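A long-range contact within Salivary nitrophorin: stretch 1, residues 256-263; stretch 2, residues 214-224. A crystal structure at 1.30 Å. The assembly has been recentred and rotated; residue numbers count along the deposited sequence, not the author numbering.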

# COMPACT_ATOMS: atom_id res chain seq x y z
N GLN A 256 6.69 4.41 -14.15
CA GLN A 256 6.07 3.45 -15.01
C GLN A 256 5.71 2.19 -14.24
O GLN A 256 6.59 1.42 -13.84
CB GLN A 256 7.02 3.08 -16.15
CG GLN A 256 6.39 2.07 -17.08
CD GLN A 256 5.06 2.54 -17.63
OE1 GLN A 256 4.03 1.85 -17.46
NE2 GLN A 256 5.06 3.71 -18.26
N PRO A 257 4.41 1.92 -14.02
CA PRO A 257 4.06 0.63 -13.49
C PRO A 257 4.44 -0.49 -14.47
O PRO A 257 4.19 -0.40 -15.67
CB PRO A 257 2.53 0.69 -13.34
CG PRO A 257 2.17 2.05 -13.60
CD PRO A 257 3.24 2.78 -14.25
N LEU A 258 5.03 -1.54 -13.94
CA LEU A 258 5.34 -2.75 -14.68
C LEU A 258 4.31 -3.82 -14.53
O LEU A 258 4.00 -4.53 -15.49
CB LEU A 258 6.72 -3.29 -14.22
CG LEU A 258 7.83 -2.24 -14.20
CD1 LEU A 258 9.10 -2.75 -13.58
CD2 LEU A 258 8.05 -1.68 -15.62
N SER A 259 3.76 -3.93 -13.32
CA SER A 259 2.70 -4.87 -13.06
C SER A 259 1.98 -4.44 -11.79
O SER A 259 2.53 -3.70 -10.96
CB SER A 259 3.21 -6.27 -12.95
OG SER A 259 4.02 -6.44 -11.82
N TYR A 260 0.76 -4.92 -11.65
CA TYR A 260 -0.14 -4.60 -10.53
C TYR A 260 -1.07 -5.77 -10.43
O TYR A 260 -1.81 -6.04 -11.35
CB TYR A 260 -0.87 -3.31 -10.86
CG TYR A 260 -1.74 -2.70 -9.80
CD1 TYR A 260 -1.35 -2.69 -8.43
CD2 TYR A 260 -2.93 -2.07 -10.12
CE1 TYR A 260 -2.11 -2.05 -7.48
CE2 TYR A 260 -3.68 -1.41 -9.15
CZ TYR A 260 -3.28 -1.41 -7.83
OH TYR A 260 -4.07 -0.80 -6.91
N ASN A 261 -0.96 -6.52 -9.37
CA ASN A 261 -1.71 -7.73 -9.20
C ASN A 261 -2.04 -8.02 -7.77
O ASN A 261 -1.22 -7.81 -6.89
CB ASN A 261 -0.87 -8.94 -9.68
CG ASN A 261 -0.49 -8.90 -11.14
OD1 ASN A 261 -1.22 -9.38 -12.00
ND2 ASN A 261 0.69 -8.41 -11.43
N SER A 262 -3.21 -8.60 -7.53
CA SER A 262 -3.48 -9.26 -6.28
C SER A 262 -2.73 -10.60 -6.26
O SER A 262 -2.49 -11.21 -7.28
CB SER A 262 -4.96 -9.51 -6.10
OG SER A 262 -5.45 -10.28 -7.18
N LEU A 263 -2.39 -11.00 -5.05
CA LEU A 263 -1.70 -12.27 -4.83
C LEU A 263 -2.65 -13.25 -4.23
O LEU A 263 -2.83 -13.40 -3.01
CB LEU A 263 -0.50 -12.05 -3.94
CG LEU A 263 0.49 -11.01 -4.41
CD1 LEU A 263 1.61 -10.91 -3.39
CD2 LEU A 263 1.02 -11.28 -5.80
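Stretch 2, residues 214-224: TEPQVTFKPTY

An irregular segment packs P216 and F220 against one side of a β-strand, with Y260 clasped at the centre and a single direct hydrogen bond at the tip of its ring. Stretch 1 is β-strand through S262; stretch 2 has no regular helix or strand, yet runs alongside in the same direction, P216 opposite P257 (CA to CA 6.2 Å) and F220 opposite N261 (CA to CA 6.3 Å). At the start, P257 CB meets P216 CB at 3.9 Å. The Y260 ring (chi1 t) then slots between two partners: P216 CD lies over one face, 4.1 Å from the ring centroid in a CH-pi contact, and F220 presents its edge to the opposite face, centroids 5.2 Å apart and planes at 81°. V218 CG2 adds an apolar contact to Y260 CE2 at 3.6 Å. Beyond the ring, Y260 OH donates to E215 OE2 at 2.6 Å, the glutamate's extended chain bringing its carboxylate within reach. F220 in turn lays a ring face over the N261–S262 peptide, and S262 CB touches T223 CG2 at 3.6 Å. Water 1 ties the backbones together, donating to Y260 O (2.6 Å) and Q217 O (2.8 Å) while accepting from T219 N (2.9 Å). Water 2 links K221 O (2.5 Å) to S262 OG (2.7 Å).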

# COMPACT_ATOMS: atom_id res chain seq x y z
N THR A 214 -2.23 8.50 -9.49
CA THR A 214 -2.64 7.56 -10.51
C THR A 214 -2.61 6.19 -9.94
O THR A 214 -1.67 5.84 -9.26
CB THR A 214 -1.68 7.67 -11.69
OG1 THR A 214 -1.64 9.04 -12.16
CG2 THR A 214 -2.10 6.81 -12.84
N GLU A 215 -3.57 5.37 -10.32
CA GLU A 215 -3.52 3.96 -10.03
C GLU A 215 -3.14 3.21 -11.32
O GLU A 215 -3.63 3.52 -12.39
CB GLU A 215 -4.89 3.47 -9.56
CG GLU A 215 -4.86 2.05 -9.06
CD GLU A 215 -6.15 1.56 -8.47
OE1 GLU A 215 -7.23 2.18 -8.73
OE2 GLU A 215 -6.11 0.55 -7.70
N PRO A 216 -2.24 2.25 -11.24
CA PRO A 216 -2.01 1.42 -12.43
C PRO A 216 -3.30 0.75 -12.88
O PRO A 216 -4.25 0.59 -12.09
CB PRO A 216 -1.04 0.37 -11.93
CG PRO A 216 -0.37 0.98 -10.79
CD PRO A 216 -1.52 1.75 -10.06
N GLN A 217 -3.37 0.38 -14.16
CA GLN A 217 -4.55 -0.36 -14.63
C GLN A 217 -4.79 -1.64 -13.83
O GLN A 217 -3.91 -2.44 -13.59
CB GLN A 217 -4.42 -0.76 -16.11
CG GLN A 217 -5.60 -1.58 -16.59
CD GLN A 217 -5.56 -2.07 -18.02
OE1 GLN A 217 -6.63 -2.48 -18.53
NE2 GLN A 217 -4.38 -2.05 -18.67
N VAL A 218 -6.03 -1.80 -13.42
CA VAL A 218 -6.47 -2.95 -12.67
C VAL A 218 -7.03 -3.98 -13.64
O VAL A 218 -7.96 -3.71 -14.34
CB VAL A 218 -7.57 -2.57 -11.65
CG1 VAL A 218 -8.12 -3.77 -10.98
CG2 VAL A 218 -6.99 -1.59 -10.61
N THR A 219 -6.48 -5.18 -13.60
CA THR A 219 -6.96 -6.30 -14.41
C THR A 219 -7.40 -7.48 -13.59
O THR A 219 -7.82 -8.48 -14.17
CB THR A 219 -5.88 -6.76 -15.41
OG1 THR A 219 -4.76 -7.28 -14.69
CG2 THR A 219 -5.38 -5.63 -16.17
N PHE A 220 -7.27 -7.42 -12.27
CA PHE A 220 -7.59 -8.47 -11.37
C PHE A 220 -8.94 -8.20 -10.75
O PHE A 220 -9.42 -7.07 -10.59
CB PHE A 220 -6.50 -8.63 -10.31
CG PHE A 220 -6.08 -7.35 -9.59
CD1 PHE A 220 -6.62 -7.01 -8.37
CD2 PHE A 220 -5.11 -6.54 -10.13
CE1 PHE A 220 -6.21 -5.86 -7.72
CE2 PHE A 220 -4.71 -5.40 -9.49
CZ PHE A 220 -5.27 -5.08 -8.26
N LYS A 221 -9.55 -9.30 -10.30
CA LYS A 221 -10.83 -9.28 -9.67
C LYS A 221 -10.73 -8.65 -8.28
O LYS A 221 -9.64 -8.53 -7.73
CB LYS A 221 -11.43 -10.67 -9.56
CG LYS A 221 -11.69 -11.20 -10.94
CD LYS A 221 -12.12 -12.62 -10.89
CE LYS A 221 -12.30 -13.16 -12.30
NZ LYS A 221 -13.12 -12.34 -13.20
N PRO A 222 -11.85 -8.15 -7.78
CA PRO A 222 -11.85 -7.57 -6.46
C PRO A 222 -11.12 -8.42 -5.46
O PRO A 222 -11.23 -9.65 -5.47
CB PRO A 222 -13.33 -7.46 -6.14
CG PRO A 222 -13.92 -7.17 -7.51
CD PRO A 222 -13.17 -8.07 -8.42
N THR A 223 -10.46 -7.77 -4.51
CA THR A 223 -9.62 -8.46 -3.53
C THR A 223 -10.31 -8.69 -2.18
O THR A 223 -9.71 -9.22 -1.24
CB THR A 223 -8.35 -7.66 -3.30
OG1 THR A 223 -8.68 -6.34 -2.84
CG2 THR A 223 -7.52 -7.58 -4.57
N TYR A 224 -11.59 -8.39 -2.10
CA TYR A 224 -12.39 -8.46 -0.93
C TYR A 224 -13.84 -8.61 -1.37
O TYR A 224 -14.19 -8.15 -2.45
CB TYR A 224 -12.20 -7.17 -0.11
CG TYR A 224 -13.08 -6.88 1.01
CD1 TYR A 224 -12.81 -7.34 2.29
CD2 TYR A 224 -14.22 -6.12 0.81
CE1 TYR A 224 -13.63 -7.01 3.36
CE2 TYR A 224 -15.01 -5.73 1.87
CZ TYR A 224 -14.73 -6.21 3.14
OH TYR A 224 -15.53 -5.92 4.23
O HOH W 1 -3.68 -5.11 -12.95
O HOH W 2 -8.15 -10.46 -6.99